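Local structure of transcriptional regulator, LYSR family (Neisseria meningitidis, 4AB5) at residues F103-I109 with R151-A155; L92-W98 with V171-A177; L108-P112 with I143-V147. The protein is a LysR-family DNA-binding transcriptional regulator, probably controlling methionine biosynthesis genes, this chain being its regulatory domain. One frame throughout, in Å; residues are numbered along the deposited sequence.

In the fold
The three contacts show how one α/β subdomain of a LysR regulatory domain is assembled from pieces distant in sequence. Interaction 2 spans the longest excursion, from 92-98 to 171-177, and the other two fall within it; interactions 1 and 3 start from the same strand, 108-110, and reach 151-155 and helix 140-148. Centres of interactions 1 and 3 lie about 8 Å apart, those of 1 and 2 about 13 Å, and those of 2 and 3 about 17 Å, with nearest atoms about 6 Å apart. Interaction 1 bridges the others: I153 packs on L92 and F103 on W98, while A154 meets I143 and V147. Sheet edge, inner strands and helix form one core.

Interaction 1. Residues F103-I109 with R151-A155; sequences FIGETLI and RGIAA
I153 has the largest share of the surface buried in this contact, followed by I109. Segments 103-109 and 151-155 run in the same direction, with T107 opposite G152, L108 opposite I153 (CA-CA 5.2 Å) and I109 opposite A154. From T107 onward 103-109 is extended. A single bridge joins the backbones: I153 N donates to T107 O (2.8 Å) and I109 N to I153 O (2.7 Å), both nearly straight, so I153 uses both its polar backbone atoms on the residues flanking L108. The I153 CA-CB bond points away, but the p,t rotamer swings the chain back, setting CD1 3.7 Å from F103 CD2 and 3.8 Å from E106 CB. I109 sets its CA-CB bond sideways, and its m,t rotamer brings CD1 to 3.7 Å from G152 CA, while its O lies 3.3 Å from A154 CB. T107 rests its CG2 3.5 Å from R151 O. G152, at phi/psi 159/-169, has its CA 3.3 Å from T107 O; a CB there would lie 2.7 Å from T107 O. Beyond the pair, L108 continues the bonding to R135 of strand 134-136, and A154 to I85 of strand 72-86. This places 108-110 between two neighbours, the parallel strand arrangement of the α/β subdomains of the type 2 periplasmic-binding-protein fold.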
ATOM      1  N   PHE B 103      18.523 -18.998  -2.080  1.00 38.64           N
ATOM      2  CA  PHE B 103      18.384 -17.562  -1.866  1.00 37.73           C
ATOM      3  C   PHE B 103      19.740 -16.829  -1.897  1.00 42.83           C
ATOM      4  O   PHE B 103      19.746 -15.616  -2.088  1.00 42.11           O
ATOM      5  CB  PHE B 103      17.678 -17.297  -0.523  1.00 39.84           C
ATOM      6  CG  PHE B 103      16.247 -17.782  -0.438  1.00 41.07           C
ATOM      7  CD1 PHE B 103      15.959 -19.086  -0.047  1.00 43.17           C
ATOM      8  CD2 PHE B 103      15.185 -16.931  -0.741  1.00 42.58           C
ATOM      9  CE1 PHE B 103      14.638 -19.534   0.023  1.00 45.27           C
ATOM     10  CE2 PHE B 103      13.865 -17.381  -0.673  1.00 42.50           C
ATOM     11  CZ  PHE B 103      13.600 -18.677  -0.290  1.00 42.41           C
ATOM     12  N   ILE B 104      20.874 -17.557  -1.718  1.00 41.56           N
ATOM     13  CA  ILE B 104      22.243 -17.016  -1.672  1.00 42.32           C
ATOM     14  C   ILE B 104      22.601 -15.940  -2.725  1.00 48.19           C
ATOM     15  O   ILE B 104      22.989 -14.832  -2.355  1.00 48.90           O
ATOM     16  CB  ILE B 104      23.342 -18.110  -1.463  1.00 46.15           C
ATOM     17  CG1 ILE B 104      23.267 -18.697  -0.039  1.00 47.36           C
ATOM     18  CG2 ILE B 104      24.768 -17.568  -1.750  1.00 45.67           C
ATOM     19  CD1 ILE B 104      24.035 -19.981   0.199  1.00 52.49           C
ATOM     20  N   GLY B 105      22.461 -16.260  -3.996  1.00 45.31           N
ATOM     21  CA  GLY B 105      22.797 -15.313  -5.057  1.00 45.69           C
ATOM     22  C   GLY B 105      21.785 -14.219  -5.354  1.00 49.37           C
ATOM     23  O   GLY B 105      22.164 -13.084  -5.648  1.00 48.95           O
ATOM     24  N   GLU B 106      20.492 -14.577  -5.281  1.00 44.18           N
ATOM     25  CA  GLU B 106      19.307 -13.795  -5.610  1.00 42.63           C
ATOM     26  C   GLU B 106      19.075 -12.546  -4.763  1.00 45.13           C
ATOM     27  O   GLU B 106      19.355 -12.555  -3.567  1.00 46.60           O
ATOM     28  CB  GLU B 106      18.066 -14.705  -5.535  1.00 44.01           C
ATOM     29  CG  GLU B 106      17.690 -15.443  -6.820  1.00 55.89           C
ATOM     30  CD  GLU B 106      18.615 -16.503  -7.374  1.00 76.99           C
ATOM     31  OE1 GLU B 106      18.682 -17.599  -6.774  1.00 84.50           O
ATOM     32  OE2 GLU B 106      19.161 -16.291  -8.482  1.00 65.98           O
ATOM     33  N   THR B 107      18.487 -11.495  -5.386  1.00 38.03           N
ATOM     34  CA  THR B 107      18.068 -10.247  -4.736  1.00 35.85           C
ATOM     35  C   THR B 107      16.707 -10.553  -4.097  1.00 38.29           C
ATOM     36  O   THR B 107      15.824 -11.083  -4.770  1.00 38.72           O
ATOM     37  CB  THR B 107      18.000  -9.086  -5.779  1.00 34.84           C
ATOM     38  OG1 THR B 107      19.324  -8.712  -6.159  1.00 33.24           O
ATOM     39  CG2 THR B 107      17.270  -7.845  -5.261  1.00 27.00           C
ATOM     40  N   LEU B 108      16.541 -10.242  -2.807  1.00 33.83           N
ATOM     41  CA  LEU B 108      15.294 -10.482  -2.093  1.00 32.91           C
ATOM     42  C   LEU B 108      14.477  -9.188  -1.976  1.00 36.03           C
ATOM     43  O   LEU B 108      14.977  -8.181  -1.472  1.00 35.35           O
ATOM     44  CB  LEU B 108      15.568 -11.118  -0.705  1.00 33.71           C
ATOM     45  CG  LEU B 108      14.346 -11.640   0.104  1.00 36.94           C
ATOM     46  CD1 LEU B 108      13.638 -12.797  -0.607  1.00 36.45           C
ATOM     47  CD2 LEU B 108      14.759 -12.063   1.490  1.00 35.91           C
ATOM     48  N   ILE B 109      13.233  -9.212  -2.475  1.00 32.34           N
ATOM     49  CA  ILE B 109      12.320  -8.067  -2.403  1.00 31.45           C
ATOM     50  C   ILE B 109      11.387  -8.244  -1.209  1.00 36.13           C
ATOM     51  O   ILE B 109      10.710  -9.264  -1.099  1.00 35.63           O
ATOM     52  CB  ILE B 109      11.604  -7.748  -3.746  1.00 33.19           C
ATOM     53  CG1 ILE B 109      12.615  -7.771  -4.917  1.00 32.99           C
ATOM     54  CG2 ILE B 109      10.877  -6.387  -3.668  1.00 32.41           C
ATOM     55  CD1 ILE B 109      12.039  -8.052  -6.224  1.00 39.99           C
ATOM     56  N   ARG B 151      13.723  -8.607 -11.328  1.00 24.82           N
ATOM     57  CA  ARG B 151      14.508  -7.698 -10.482  1.00 24.86           C
ATOM     58  C   ARG B 151      14.901  -8.324  -9.143  1.00 28.95           C
ATOM     59  O   ARG B 151      15.685  -7.744  -8.384  1.00 28.36           O
ATOM     60  CB  ARG B 151      13.788  -6.341 -10.304  1.00 23.43           C
ATOM     61  CG  ARG B 151      13.807  -5.479 -11.560  1.00 31.71           C
ATOM     62  CD  ARG B 151      15.211  -4.977 -11.820  1.00 45.10           C
ATOM     63  NE  ARG B 151      15.353  -4.319 -13.112  1.00 56.47           N
ATOM     64  CZ  ARG B 151      15.906  -4.884 -14.173  1.00 73.93           C
ATOM     65  NH1 ARG B 151      16.363  -6.131 -14.107  1.00 64.84           N
ATOM     66  NH2 ARG B 151      16.004  -4.214 -15.313  1.00 60.82           N
ATOM     67  N   GLY B 152      14.370  -9.514  -8.893  1.00 26.47           N
ATOM     68  CA  GLY B 152      14.609 -10.291  -7.685  1.00 27.31           C
ATOM     69  C   GLY B 152      13.519 -11.312  -7.444  1.00 31.16           C
ATOM     70  O   GLY B 152      12.702 -11.583  -8.335  1.00 29.46           O
ATOM     71  N   ILE B 153      13.534 -11.910  -6.239  1.00 28.81           N
ATOM     72  CA  ILE B 153      12.544 -12.886  -5.758  1.00 28.62           C
ATOM     73  C   ILE B 153      11.920 -12.387  -4.449  1.00 31.52           C
ATOM     74  O   ILE B 153      12.451 -11.457  -3.843  1.00 30.90           O
ATOM     75  CB  ILE B 153      13.125 -14.326  -5.647  1.00 32.72           C
ATOM     76  CG1 ILE B 153      14.313 -14.408  -4.645  1.00 34.21           C
ATOM     77  CG2 ILE B 153      13.490 -14.892  -7.040  1.00 32.13           C
ATOM     78  CD1 ILE B 153      14.680 -15.808  -4.201  1.00 39.48           C
ATOM     79  N   ALA B 154      10.794 -12.978  -4.019  1.00 28.58           N
ATOM     80  CA  ALA B 154      10.124 -12.574  -2.779  1.00 28.05           C
ATOM     81  C   ALA B 154       9.418 -13.736  -2.111  1.00 34.82           C
ATOM     82  O   ALA B 154       9.234 -14.778  -2.731  1.00 34.59           O
ATOM     83  CB  ALA B 154       9.118 -11.462  -3.059  1.00 27.46           C
ATOM     84  N   ALA B 155       9.033 -13.550  -0.836  1.00 33.60           N
ATOM     85  CA  ALA B 155       8.253 -14.494  -0.038  1.00 34.63           C
ATOM     86  C   ALA B 155       6.990 -13.757   0.389  1.00 38.76           C
ATOM     87  O   ALA B 155       7.067 -12.708   1.041  1.00 39.21           O
ATOM     88  CB  ALA B 155       9.034 -14.955   1.182  1.00 36.34           C
TER

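Interaction 2. Residues L92-W98 with V171-A177; sequences LAAKNVW and VHRQITA
W98 and R173 pack together where strand 97-98, running parallel to 171-175, joins the sheet, V97 opposite Q174 (CA-CA 4.7 Å) and W98 opposite I175 (CA-CA 4.9 Å). W98 N donates to Q174 O and T176 N to W98 O (both 2.7 Å); Q174 N to N96 O (3.3 Å) is weak. R173 CB lies over one face of the W98 indole (chi1 m, chi2 -8°), 3.7 Å from the five-membered-ring centroid, a CH-pi contact, while W98 NE1 donates to L92 O (2.9 Å). R173 is m,m,t: its NH2 and NE both reach A93 O, at 2.8 and 3.1 Å, and NH1 bonds H172 O (2.8 Å). This ties 3-10 segment 92-94 to the strand, A93 CB lying 4.0 Å from V171 CG2. On the other face V97, chi1 t, places CG2 3.3 Å from OE1 of the extended Q174. The R173 backbone is hydrogen-bonded to G84 of strand 72-86, and 97-98 adds a short parallel strand to that mixed sheet of the LysR substrate-binding domain.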
ATOM      1  N   LEU B  92      14.976 -20.287 -10.941  1.00 39.16           N
ATOM      2  CA  LEU B  92      14.347 -20.894  -9.761  1.00 39.06           C
ATOM      3  C   LEU B  92      12.974 -21.517 -10.009  1.00 43.25           C
ATOM      4  O   LEU B  92      12.524 -22.323  -9.191  1.00 44.06           O
ATOM      5  CB  LEU B  92      14.304 -19.937  -8.563  1.00 38.36           C
ATOM      6  CG  LEU B  92      15.627 -19.636  -7.859  1.00 42.73           C
ATOM      7  CD1 LEU B  92      15.459 -18.474  -6.909  1.00 42.44           C
ATOM      8  CD2 LEU B  92      16.163 -20.861  -7.113  1.00 44.78           C
ATOM      9  N   ALA B  93      12.332 -21.197 -11.148  1.00 39.48           N
ATOM     10  CA  ALA B  93      11.042 -21.781 -11.522  1.00 40.27           C
ATOM     11  C   ALA B  93      11.218 -23.274 -11.840  1.00 48.71           C
ATOM     12  O   ALA B  93      10.253 -24.033 -11.762  1.00 50.89           O
ATOM     13  CB  ALA B  93      10.447 -21.045 -12.715  1.00 40.03           C
ATOM     14  N   ALA B  94      12.460 -23.695 -12.148  1.00 45.77           N
ATOM     15  CA  ALA B  94      12.830 -25.080 -12.429  1.00 47.25           C
ATOM     16  C   ALA B  94      12.795 -25.966 -11.173  1.00 52.44           C
ATOM     17  O   ALA B  94      12.664 -27.184 -11.296  1.00 54.06           O
ATOM     18  CB  ALA B  94      14.214 -25.126 -13.057  1.00 48.20           C
ATOM     19  N   LYS B  95      12.938 -25.360  -9.975  1.00 47.53           N
ATOM     20  CA  LYS B  95      12.908 -26.063  -8.694  1.00 47.94           C
ATOM     21  C   LYS B  95      11.508 -25.983  -8.094  1.00 52.57           C
ATOM     22  O   LYS B  95      10.952 -24.889  -7.989  1.00 51.48           O
ATOM     23  CB  LYS B  95      13.920 -25.456  -7.706  1.00 49.81           C
ATOM     24  CG  LYS B  95      15.382 -25.672  -8.070  1.00 59.65           C
ATOM     25  CD  LYS B  95      16.326 -25.407  -6.890  1.00 70.31           C
ATOM     26  CE  LYS B  95      16.570 -26.641  -6.050  1.00 82.32           C
ATOM     27  NZ  LYS B  95      17.623 -26.426  -5.024  1.00 86.85           N
ATOM     28  N   ASN B  96      10.943 -27.133  -7.690  1.00 50.51           N
ATOM     29  CA  ASN B  96       9.621 -27.188  -7.047  1.00 50.55           C
ATOM     30  C   ASN B  96       9.703 -26.653  -5.620  1.00 53.34           C
ATOM     31  O   ASN B  96       8.783 -25.981  -5.160  1.00 53.53           O
ATOM     32  CB  ASN B  96       9.068 -28.618  -7.034  1.00 54.57           C
ATOM     33  CG  ASN B  96       8.306 -29.047  -8.277  1.00 84.16           C
ATOM     34  OD1 ASN B  96       8.031 -30.235  -8.471  1.00 84.93           O
ATOM     35  ND2 ASN B  96       7.910 -28.109  -9.130  1.00 71.55           N
ATOM     36  N   VAL B  97      10.812 -26.949  -4.930  1.00 48.63           N
ATOM     37  CA  VAL B  97      11.070 -26.529  -3.554  1.00 47.57           C
ATOM     38  C   VAL B  97      12.368 -25.698  -3.509  1.00 49.26           C
ATOM     39  O   VAL B  97      13.384 -26.126  -4.059  1.00 50.39           O
ATOM     40  CB  VAL B  97      11.128 -27.758  -2.597  1.00 52.28           C
ATOM     41  CG1 VAL B  97      11.458 -27.340  -1.170  1.00 51.97           C
ATOM     42  CG2 VAL B  97       9.828 -28.555  -2.630  1.00 52.65           C
ATOM     43  N   TRP B  98      12.336 -24.530  -2.843  1.00 41.96           N
ATOM     44  CA  TRP B  98      13.514 -23.680  -2.680  1.00 40.05           C
ATOM     45  C   TRP B  98      14.135 -23.902  -1.307  1.00 45.54           C
ATOM     46  O   TRP B  98      13.469 -23.701  -0.287  1.00 46.58           O
ATOM     47  CB  TRP B  98      13.169 -22.192  -2.859  1.00 36.72           C
ATOM     48  CG  TRP B  98      12.632 -21.808  -4.209  1.00 36.25           C
ATOM     49  CD1 TRP B  98      12.558 -22.592  -5.324  1.00 39.33           C
ATOM     50  CD2 TRP B  98      12.125 -20.521  -4.590  1.00 34.57           C
ATOM     51  NE1 TRP B  98      12.027 -21.878  -6.372  1.00 37.54           N
ATOM     52  CE2 TRP B  98      11.765 -20.600  -5.954  1.00 37.93           C
ATOM     53  CE3 TRP B  98      11.952 -19.301  -3.914  1.00 34.87           C
ATOM     54  CZ2 TRP B  98      11.201 -19.518  -6.643  1.00 35.91           C
ATOM     55  CZ3 TRP B  98      11.429 -18.219  -4.610  1.00 35.00           C
ATOM     56  CH2 TRP B  98      11.055 -18.335  -5.954  1.00 35.05           C
ATOM     57  N   VAL B 171       5.225 -17.003 -10.678  1.00 32.37           N
ATOM     58  CA  VAL B 171       4.966 -18.413 -10.394  1.00 31.44           C
ATOM     59  C   VAL B 171       5.274 -18.567  -8.915  1.00 35.31           C
ATOM     60  O   VAL B 171       6.055 -17.773  -8.376  1.00 33.90           O
ATOM     61  CB  VAL B 171       5.736 -19.424 -11.293  1.00 34.36           C
ATOM     62  CG1 VAL B 171       5.306 -19.316 -12.753  1.00 33.71           C
ATOM     63  CG2 VAL B 171       7.247 -19.285 -11.163  1.00 33.61           C
ATOM     64  N   HIS B 172       4.632 -19.518  -8.240  1.00 33.02           N
ATOM     65  CA  HIS B 172       4.891 -19.702  -6.816  1.00 33.09           C
ATOM     66  C   HIS B 172       5.540 -21.033  -6.544  1.00 36.70           C
ATOM     67  O   HIS B 172       5.262 -22.014  -7.248  1.00 36.71           O
ATOM     68  CB  HIS B 172       3.648 -19.437  -5.944  1.00 34.29           C
ATOM     69  CG  HIS B 172       2.641 -20.541  -5.941  1.00 39.15           C
ATOM     70  ND1 HIS B 172       2.480 -21.365  -4.835  1.00 42.25           N
ATOM     71  CD2 HIS B 172       1.757 -20.911  -6.898  1.00 40.87           C
ATOM     72  CE1 HIS B 172       1.517 -22.212  -5.162  1.00 42.42           C
ATOM     73  NE2 HIS B 172       1.043 -21.968  -6.389  1.00 42.11           N
ATOM     74  N   ARG B 173       6.453 -21.052  -5.558  1.00 32.89           N
ATOM     75  CA  ARG B 173       7.198 -22.250  -5.173  1.00 33.23           C
ATOM     76  C   ARG B 173       7.266 -22.401  -3.666  1.00 37.20           C
ATOM     77  O   ARG B 173       7.249 -21.408  -2.934  1.00 35.45           O
ATOM     78  CB  ARG B 173       8.624 -22.253  -5.771  1.00 30.87           C
ATOM     79  CG  ARG B 173       8.702 -22.201  -7.300  1.00 35.32           C
ATOM     80  CD  ARG B 173       8.165 -23.462  -7.934  1.00 37.56           C
ATOM     81  NE  ARG B 173       8.332 -23.483  -9.383  1.00 39.96           N
ATOM     82  CZ  ARG B 173       7.379 -23.171 -10.252  1.00 48.33           C
ATOM     83  NH1 ARG B 173       6.189 -22.766  -9.826  1.00 33.99           N
ATOM     84  NH2 ARG B 173       7.608 -23.257 -11.555  1.00 33.12           N
ATOM     85  N   GLN B 174       7.377 -23.658  -3.212  1.00 35.18           N
ATOM     86  CA  GLN B 174       7.474 -24.001  -1.803  1.00 35.14           C
ATOM     87  C   GLN B 174       8.830 -23.579  -1.236  1.00 40.77           C
ATOM     88  O   GLN B 174       9.864 -23.877  -1.831  1.00 40.52           O
ATOM     89  CB  GLN B 174       7.235 -25.500  -1.621  1.00 37.22           C
ATOM     90  CG  GLN B 174       7.246 -25.943  -0.174  1.00 45.41           C
ATOM     91  CD  GLN B 174       6.722 -27.333  -0.022  1.00 65.02           C
ATOM     92  OE1 GLN B 174       7.336 -28.317  -0.429  1.00 62.83           O
ATOM     93  NE2 GLN B 174       5.576 -27.432   0.601  1.00 59.51           N
ATOM     94  N   ILE B 175       8.816 -22.877  -0.096  1.00 38.74           N
ATOM     95  CA  ILE B 175      10.035 -22.450   0.590  1.00 38.69           C
ATOM     96  C   ILE B 175      10.347 -23.534   1.614  1.00 45.13           C
ATOM     97  O   ILE B 175       9.624 -23.641   2.609  1.00 44.49           O
ATOM     98  CB  ILE B 175       9.887 -21.054   1.266  1.00 40.11           C
ATOM     99  CG1 ILE B 175       9.719 -19.941   0.224  1.00 38.56           C
ATOM    100  CG2 ILE B 175      11.077 -20.764   2.213  1.00 40.05           C
ATOM    101  CD1 ILE B 175       9.205 -18.628   0.797  1.00 42.38           C
ATOM    102  N   THR B 176      11.411 -24.344   1.370  1.00 43.97           N
ATOM    103  CA  THR B 176      11.857 -25.411   2.283  1.00 46.21           C
ATOM    104  C   THR B 176      11.019 -26.704   2.155  1.00 53.50           C
ATOM    105  O   THR B 176       9.843 -26.642   1.780  1.00 53.58           O
ATOM    106  CB  THR B 176      12.093 -24.815   3.708  1.00 47.75           C
ATOM    107  OG1 THR B 176      13.462 -24.456   3.854  1.00 44.97           O
ATOM    108  CG2 THR B 176      11.587 -25.682   4.855  1.00 44.59           C
ATOM    109  N   ALA B 177      11.644 -27.868   2.413  1.00 51.91           N
ATOM    110  CA  ALA B 177      10.990 -29.180   2.356  1.00 53.82           C
ATOM    111  C   ALA B 177       9.778 -29.264   3.315  1.00 60.59           C
ATOM    112  O   ALA B 177       8.756 -29.870   2.971  1.00 60.93           O
ATOM    113  CB  ALA B 177      11.993 -30.277   2.671  1.00 56.25           C
TER

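Interaction 3. Residues L108-P112 with I143-V147; sequences LITYP and IIQLV
I109 lies over the flank of helix 140-148, its CB directed at the helix and its m,t chain spread across three residues: CG2 is 3.8 Å from I143 CG1, and CD1 is 3.8 Å from L146 CB and 3.7 Å from V147 CG2. The partners come from one helical face, I143 and V147 being one turn apart and joined by the bond V147 N to I143 O (2.9 Å). Strand 108-110 and helix segment 143-147 run nearly antiparallel, at 167°, with axes 9.2 Å apart at closest approach. Such packing belongs to a beta-alpha-beta crossover: the helix connects strand 134-136 to strand 154-157 and covers 108-110, which lies between them. At the strand's end Y111, chi1 m, turns its ring so that I143 CD1, at the tip of an m,t chain, sits over one face, 4.0 Å from the centroid in a CH-pi contact. Y111 OH is hydrogen-bonded to T140 OG1, and its ring stacks with H17. On helix 140-148, Q145 OE1 is hydrogen-bonded to R31 of the second subunit.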
ATOM      1  N   LEU B 108      16.541 -10.242  -2.807  1.00 33.83           N
ATOM      2  CA  LEU B 108      15.294 -10.482  -2.093  1.00 32.91           C
ATOM      3  C   LEU B 108      14.477  -9.188  -1.976  1.00 36.03           C
ATOM      4  O   LEU B 108      14.977  -8.181  -1.472  1.00 35.35           O
ATOM      5  CB  LEU B 108      15.568 -11.118  -0.705  1.00 33.71           C
ATOM      6  CG  LEU B 108      14.346 -11.640   0.104  1.00 36.94           C
ATOM      7  CD1 LEU B 108      13.638 -12.797  -0.607  1.00 36.45           C
ATOM      8  CD2 LEU B 108      14.759 -12.063   1.490  1.00 35.91           C
ATOM      9  N   ILE B 109      13.233  -9.212  -2.475  1.00 32.34           N
ATOM     10  CA  ILE B 109      12.320  -8.067  -2.403  1.00 31.45           C
ATOM     11  C   ILE B 109      11.387  -8.244  -1.209  1.00 36.13           C
ATOM     12  O   ILE B 109      10.710  -9.264  -1.099  1.00 35.63           O
ATOM     13  CB  ILE B 109      11.604  -7.748  -3.746  1.00 33.19           C
ATOM     14  CG1 ILE B 109      12.615  -7.771  -4.917  1.00 32.99           C
ATOM     15  CG2 ILE B 109      10.877  -6.387  -3.668  1.00 32.41           C
ATOM     16  CD1 ILE B 109      12.039  -8.052  -6.224  1.00 39.99           C
ATOM     17  N   THR B 110      11.460  -7.303  -0.250  1.00 34.00           N
ATOM     18  CA  THR B 110      10.699  -7.329   1.005  1.00 34.17           C
ATOM     19  C   THR B 110      10.083  -5.956   1.301  1.00 36.78           C
ATOM     20  O   THR B 110      10.363  -4.983   0.598  1.00 34.55           O
ATOM     21  CB  THR B 110      11.638  -7.698   2.201  1.00 45.45           C
ATOM     22  OG1 THR B 110      12.445  -6.574   2.566  1.00 47.89           O
ATOM     23  CG2 THR B 110      12.525  -8.914   1.944  1.00 44.37           C
ATOM     24  N   TYR B 111       9.309  -5.869   2.402  1.00 34.80           N
ATOM     25  CA  TYR B 111       8.767  -4.612   2.917  1.00 34.29           C
ATOM     26  C   TYR B 111       9.916  -3.895   3.652  1.00 39.52           C
ATOM     27  O   TYR B 111      10.846  -4.578   4.099  1.00 37.88           O
ATOM     28  CB  TYR B 111       7.556  -4.853   3.831  1.00 34.42           C
ATOM     29  CG  TYR B 111       6.418  -5.526   3.101  1.00 33.95           C
ATOM     30  CD1 TYR B 111       5.677  -4.841   2.141  1.00 34.88           C
ATOM     31  CD2 TYR B 111       6.117  -6.866   3.321  1.00 34.78           C
ATOM     32  CE1 TYR B 111       4.640  -5.465   1.444  1.00 35.23           C
ATOM     33  CE2 TYR B 111       5.086  -7.504   2.625  1.00 35.31           C
ATOM     34  CZ  TYR B 111       4.350  -6.797   1.687  1.00 43.22           C
ATOM     35  OH  TYR B 111       3.334  -7.414   0.998  1.00 47.07           O
ATOM     36  N   PRO B 112       9.937  -2.536   3.722  1.00 38.65           N
ATOM     37  CA  PRO B 112      11.086  -1.843   4.344  1.00 40.49           C
ATOM     38  C   PRO B 112      10.991  -1.884   5.861  1.00 46.32           C
ATOM     39  O   PRO B 112      10.602  -0.914   6.527  1.00 47.44           O
ATOM     40  CB  PRO B 112      11.003  -0.416   3.765  1.00 41.89           C
ATOM     41  CG  PRO B 112       9.881  -0.456   2.755  1.00 44.26           C
ATOM     42  CD  PRO B 112       8.974  -1.551   3.206  1.00 39.12           C
ATOM     43  N   ILE B 143       6.116  -4.933  -5.452  1.00 26.42           N
ATOM     44  CA  ILE B 143       6.922  -6.138  -5.228  1.00 26.54           C
ATOM     45  C   ILE B 143       6.713  -7.134  -6.379  1.00 30.31           C
ATOM     46  O   ILE B 143       7.697  -7.562  -6.983  1.00 30.91           O
ATOM     47  CB  ILE B 143       6.689  -6.792  -3.831  1.00 30.74           C
ATOM     48  CG1 ILE B 143       7.207  -5.863  -2.691  1.00 32.20           C
ATOM     49  CG2 ILE B 143       7.352  -8.201  -3.755  1.00 30.80           C
ATOM     50  CD1 ILE B 143       6.922  -6.319  -1.256  1.00 39.15           C
ATOM     51  N   ILE B 144       5.435  -7.455  -6.705  1.00 25.69           N
ATOM     52  CA  ILE B 144       5.056  -8.374  -7.776  1.00 24.49           C
ATOM     53  C   ILE B 144       5.589  -7.940  -9.133  1.00 26.36           C
ATOM     54  O   ILE B 144       6.153  -8.775  -9.842  1.00 26.61           O
ATOM     55  CB  ILE B 144       3.530  -8.729  -7.736  1.00 27.47           C
ATOM     56  CG1 ILE B 144       3.284  -9.879  -6.746  1.00 28.29           C
ATOM     57  CG2 ILE B 144       2.950  -9.096  -9.123  1.00 26.74           C
ATOM     58  CD1 ILE B 144       2.583  -9.500  -5.578  1.00 39.14           C
ATOM     59  N   GLN B 145       5.474  -6.636  -9.472  1.00 21.79           N
ATOM     60  CA  GLN B 145       5.982  -6.127 -10.764  1.00 21.02           C
ATOM     61  C   GLN B 145       7.495  -6.181 -10.876  1.00 23.56           C
ATOM     62  O   GLN B 145       8.007  -6.422 -11.956  1.00 22.36           O
ATOM     63  CB  GLN B 145       5.446  -4.729 -11.102  1.00 22.04           C
ATOM     64  CG  GLN B 145       3.942  -4.674 -11.372  1.00 25.70           C
ATOM     65  CD  GLN B 145       3.450  -5.636 -12.430  1.00 38.58           C
ATOM     66  OE1 GLN B 145       4.073  -5.838 -13.471  1.00 29.56           O
ATOM     67  NE2 GLN B 145       2.291  -6.219 -12.195  1.00 33.83           N
ATOM     68  N   LEU B 146       8.200  -5.993  -9.749  1.00 21.74           N
ATOM     69  CA  LEU B 146       9.653  -6.078  -9.662  1.00 22.70           C
ATOM     70  C   LEU B 146      10.100  -7.542  -9.817  1.00 27.81           C
ATOM     71  O   LEU B 146      11.055  -7.820 -10.550  1.00 27.06           O
ATOM     72  CB  LEU B 146      10.150  -5.495  -8.329  1.00 23.18           C
ATOM     73  CG  LEU B 146      10.194  -3.973  -8.209  1.00 27.31           C
ATOM     74  CD1 LEU B 146      10.528  -3.573  -6.800  1.00 27.42           C
ATOM     75  CD2 LEU B 146      11.187  -3.355  -9.177  1.00 31.00           C
ATOM     76  N   VAL B 147       9.371  -8.475  -9.169  1.00 25.39           N
ATOM     77  CA  VAL B 147       9.628  -9.916  -9.270  1.00 26.48           C
ATOM     78  C   VAL B 147       9.416 -10.369 -10.743  1.00 31.03           C
ATOM     79  O   VAL B 147      10.302 -10.998 -11.322  1.00 31.58           O
ATOM     80  CB  VAL B 147       8.809 -10.752  -8.233  1.00 30.63           C
ATOM     81  CG1 VAL B 147       8.983 -12.243  -8.463  1.00 30.58           C
ATOM     82  CG2 VAL B 147       9.208 -10.408  -6.798  1.00 30.73           C
TER